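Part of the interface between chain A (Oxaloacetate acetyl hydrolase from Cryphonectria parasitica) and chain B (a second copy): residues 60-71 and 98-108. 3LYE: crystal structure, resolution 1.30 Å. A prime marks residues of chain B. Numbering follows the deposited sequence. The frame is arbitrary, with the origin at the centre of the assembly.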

# COMPACT_ATOMS: atom_id res chain seq x y z
N ARG A 60 0.03 -12.32 -3.77
CA ARG A 60 -0.31 -10.92 -3.70
C ARG A 60 -0.52 -10.25 -5.01
O ARG A 60 -1.29 -9.28 -5.09
CB ARG A 60 0.75 -10.15 -2.92
CG ARG A 60 0.70 -10.43 -1.50
CD ARG A 60 1.67 -9.55 -0.72
NE ARG A 60 1.43 -8.11 -0.87
CZ ARG A 60 0.78 -7.36 0.02
NH1 ARG A 60 0.61 -6.05 -0.17
NH2 ARG A 60 0.29 -7.92 1.11
N LEU A 61 0.14 -10.73 -6.05
CA LEU A 61 0.02 -10.10 -7.37
C LEU A 61 -0.56 -10.94 -8.48
O LEU A 61 -0.92 -10.41 -9.52
CB LEU A 61 1.41 -9.59 -7.81
CG LEU A 61 2.09 -8.61 -6.84
CD1 LEU A 61 3.47 -8.21 -7.35
CD2 LEU A 61 1.22 -7.41 -6.62
N GLY A 62 -0.69 -12.23 -8.25
CA GLY A 62 -1.21 -13.10 -9.29
C GLY A 62 -0.34 -13.15 -10.53
O GLY A 62 -0.83 -13.37 -11.64
N GLN A 63 0.98 -13.06 -10.33
CA GLN A 63 1.94 -13.03 -11.41
C GLN A 63 3.05 -14.05 -11.25
O GLN A 63 3.21 -14.60 -10.16
CB GLN A 63 2.54 -11.63 -11.48
CG GLN A 63 1.57 -10.52 -11.78
CD GLN A 63 0.94 -10.56 -13.12
OE1 GLN A 63 -0.23 -10.12 -13.33
NE2 GLN A 63 1.68 -11.04 -14.07
N PRO A 64 3.77 -14.35 -12.34
CA PRO A 64 4.88 -15.30 -12.27
C PRO A 64 6.09 -14.64 -11.61
O PRO A 64 6.19 -13.43 -11.53
CB PRO A 64 5.20 -15.60 -13.72
CG PRO A 64 4.56 -14.56 -14.51
CD PRO A 64 3.57 -13.83 -13.70
N ASP A 65 7.06 -15.47 -11.24
CA ASP A 65 8.27 -15.01 -10.54
C ASP A 65 9.30 -14.46 -11.49
O ASP A 65 10.35 -15.05 -11.67
CB ASP A 65 8.80 -16.22 -9.74
CG ASP A 65 9.85 -15.86 -8.74
OD1 ASP A 65 10.67 -16.75 -8.42
OD2 ASP A 65 9.87 -14.71 -8.27
N LEU A 66 9.00 -13.28 -12.03
CA LEU A 66 9.85 -12.60 -13.01
C LEU A 66 10.19 -11.16 -12.63
O LEU A 66 10.06 -10.23 -13.41
CB LEU A 66 9.14 -12.64 -14.36
CG LEU A 66 8.93 -14.04 -14.95
CD1 LEU A 66 8.03 -14.02 -16.15
CD2 LEU A 66 10.28 -14.63 -15.31
N ALA A 67 10.61 -10.97 -11.39
CA ALA A 67 10.98 -9.65 -10.87
C ALA A 67 9.86 -8.64 -10.98
O ALA A 67 10.05 -7.47 -11.29
CB ALA A 67 12.24 -9.13 -11.55
N ILE A 68 8.65 -9.12 -10.70
CA ILE A 68 7.43 -8.30 -10.73
C ILE A 68 7.21 -7.74 -9.33
O ILE A 68 6.84 -6.56 -9.16
CB ILE A 68 6.26 -9.08 -11.32
CG1 ILE A 68 6.54 -9.35 -12.82
CG2 ILE A 68 4.98 -8.31 -11.13
CD1 ILE A 68 5.64 -10.35 -13.46
N ALA A 69 7.36 -8.56 -8.30
CA ALA A 69 7.26 -8.04 -6.94
C ALA A 69 8.51 -7.16 -6.71
O ALA A 69 9.63 -7.56 -7.06
CB ALA A 69 7.22 -9.16 -5.94
N GLN A 70 8.31 -6.00 -6.10
CA GLN A 70 9.40 -5.08 -5.79
C GLN A 70 9.46 -4.90 -4.27
O GLN A 70 8.79 -5.64 -3.51
CB GLN A 70 9.28 -3.77 -6.56
CG GLN A 70 9.19 -4.03 -8.06
CD GLN A 70 9.37 -2.82 -8.93
OE1 GLN A 70 10.18 -2.80 -9.85
NE2 GLN A 70 8.58 -1.86 -8.70
N LEU A 71 10.25 -3.96 -3.80
CA LEU A 71 10.39 -3.79 -2.36
C LEU A 71 9.08 -3.62 -1.62
O LEU A 71 8.88 -4.27 -0.59
CB LEU A 71 11.33 -2.63 -2.01
CG LEU A 71 11.45 -2.33 -0.52
CD1 LEU A 71 11.95 -3.53 0.23
CD2 LEU A 71 12.37 -1.14 -0.32
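Chain B 98-108: GYGGPIMVART

A helix that packs against an irregular loop cannot rely on the regular interlocking of two helices; it offers side chains one turn apart, and the loop meets them with side chains and backbone atoms at irregular spacing. The contact between these two copies of oxaloacetate acetyl hydrolase illustrates the principle. At its centre lies Ile68, a buried loop residue of chain A whose side chain takes chi1 m and chi2 t. Its CD1 meets CG2 of Ile103′ at 3.8 Å, and its CG1 lies 4.4 Å from SD of Met104′. Leu66 extends this apolar patch, its CD1 standing 3.9 Å from CD1 of Ile103′. Ile103′ has the same m, t rotamer as Ile68 and points its CA-to-CB bond toward chain A, so it can receive both residues.

The backbones explain the arrangement. In chain B, Gly98′ to Gly101′ form an irregular loop, with positive phi at Gly98′, Tyr99′ and Gly100′, and Gly101′ occupies the N-cap position of the helix that starts at Pro102′ and runs through Thr108′ and beyond. The helical repeat is plain in the bonds from Ala106′ N to Pro102′ O (2.9 Å) and from Arg107′ N to Ile103′ O (3.0 Å). Ile103′ and Arg107′, four residues apart, therefore lie on one side of the helix and both point toward chain A. Chain A crosses this surface without regular secondary structure over most of its length: a helix that begins earlier gives way at Gly62, whose positive phi marks the departure, and the loop runs on to Gln70, the N-cap of the next helix. The two chains run broadly in opposite senses, Leu61 and Gln63 lying near Arg107′ and Gln70 near Tyr99′. The CA atoms of Ile68 and Met104′ are 6.6 Å apart, a close approach that brings the loop backbone itself into the packing: Ile68 CA is 3.9 Å from Met104′ SD, and Ala67 O is 3.7 Å from Met104′ CG. The CA-to-CB bond of Met104′ points sideways, but its three m torsions bring the end of the side chain nearer to chain A.

Beyond this, the apolar surface merges into a polar one through Arg107′, which buries more area in the contact than any other residue. Its first three chi angles are all t, and this extended chain carries the guanidinium across to chain A, where Ile68, Gln63 and Leu61 lie around it. Ile68 CG2 lies over one face of the group, 3.6 Å from Arg107′ NE, while Gln63 CG is 3.6 Å from NH1 and Leu61 CD2 is 3.8 Å from NH2 of the same arginine. Aliphatic groups thus pack against the guanidinium, and two waters link its NE and NH1 to chain A. Water 2 accepts from Arg107′ NE at 2.9 Å and donates to Ile68 O at 2.7 Å; water 1 accepts from Arg107′ NH1 at 3.0 Å and donates to Leu61 O at 2.6 Å and Gln63 OE1 at 3.2 Å. At the other end, Gln70 points its CA-to-CB bond toward the Tyr99′ end of chain B.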

# COMPACT_ATOMS: atom_id res chain seq x y z
N GLY B 98 10.41 2.62 -16.43
CA GLY B 98 9.49 1.51 -16.43
C GLY B 98 9.68 0.54 -15.29
O GLY B 98 9.01 -0.47 -15.24
N TYR B 99 10.66 0.80 -14.43
CA TYR B 99 10.90 0.01 -13.23
C TYR B 99 11.37 -1.41 -13.38
O TYR B 99 11.23 -2.21 -12.48
CB TYR B 99 9.65 0.12 -12.28
CG TYR B 99 9.18 1.55 -12.18
CD1 TYR B 99 8.02 1.97 -12.77
CD2 TYR B 99 9.98 2.53 -11.57
CE1 TYR B 99 7.63 3.30 -12.79
CE2 TYR B 99 9.60 3.87 -11.57
CZ TYR B 99 8.44 4.24 -12.21
OH TYR B 99 8.07 5.54 -12.31
N GLY B 100 11.96 -1.70 -14.51
CA GLY B 100 12.48 -3.03 -14.79
C GLY B 100 12.59 -3.27 -16.29
O GLY B 100 12.68 -2.33 -17.08
N GLY B 101 12.61 -4.54 -16.68
CA GLY B 101 12.69 -4.95 -18.07
C GLY B 101 11.32 -4.74 -18.69
O GLY B 101 10.39 -4.20 -18.09
N PRO B 102 11.16 -5.19 -19.93
CA PRO B 102 9.90 -5.01 -20.65
C PRO B 102 8.66 -5.51 -19.93
O PRO B 102 7.61 -4.91 -20.09
CB PRO B 102 10.13 -5.75 -21.97
CG PRO B 102 11.43 -6.36 -21.89
CD PRO B 102 12.17 -5.94 -20.71
N ILE B 103 8.78 -6.57 -19.16
CA ILE B 103 7.62 -7.05 -18.43
C ILE B 103 7.12 -5.96 -17.47
O ILE B 103 5.92 -5.75 -17.33
CB ILE B 103 7.94 -8.33 -17.70
CG1 ILE B 103 8.13 -9.47 -18.72
CG2 ILE B 103 6.87 -8.66 -16.67
CD1 ILE B 103 8.76 -10.69 -18.13
N MET B 104 8.07 -5.28 -16.84
CA MET B 104 7.75 -4.20 -15.90
C MET B 104 7.32 -2.93 -16.62
O MET B 104 6.45 -2.22 -16.13
CB MET B 104 8.90 -3.96 -14.94
CG MET B 104 8.97 -4.95 -13.80
SD MET B 104 7.50 -5.02 -12.77
CE MET B 104 7.36 -3.32 -12.27
N VAL B 105 7.91 -2.64 -17.77
CA VAL B 105 7.50 -1.46 -18.54
C VAL B 105 6.03 -1.62 -18.88
O VAL B 105 5.23 -0.72 -18.75
CB VAL B 105 8.34 -1.29 -19.79
CG1 VAL B 105 7.77 -0.18 -20.65
CG2 VAL B 105 9.80 -1.04 -19.44
N ALA B 106 5.68 -2.79 -19.41
CA ALA B 106 4.31 -3.10 -19.77
C ALA B 106 3.38 -3.02 -18.57
O ALA B 106 2.30 -2.45 -18.65
CB ALA B 106 4.23 -4.47 -20.41
N ARG B 107 3.80 -3.60 -17.45
CA ARG B 107 2.99 -3.57 -16.23
C ARG B 107 2.72 -2.12 -15.81
O ARG B 107 1.64 -1.78 -15.44
CB ARG B 107 3.72 -4.32 -15.13
CG ARG B 107 2.91 -4.40 -13.84
CD ARG B 107 3.60 -5.36 -12.88
NE ARG B 107 2.92 -5.45 -11.58
CZ ARG B 107 1.83 -6.18 -11.37
NH1 ARG B 107 1.32 -6.93 -12.34
NH2 ARG B 107 1.24 -6.16 -10.18
N THR B 108 3.75 -1.29 -15.89
CA THR B 108 3.64 0.11 -15.51
C THR B 108 2.62 0.82 -16.40
O THR B 108 1.74 1.52 -15.91
CB THR B 108 5.02 0.80 -15.59
OG1 THR B 108 5.93 0.19 -14.65
CG2 THR B 108 4.90 2.28 -15.27
O HOH W 1 -1.03 -8.19 -10.88
O HOH W 2 5.00 -4.66 -9.77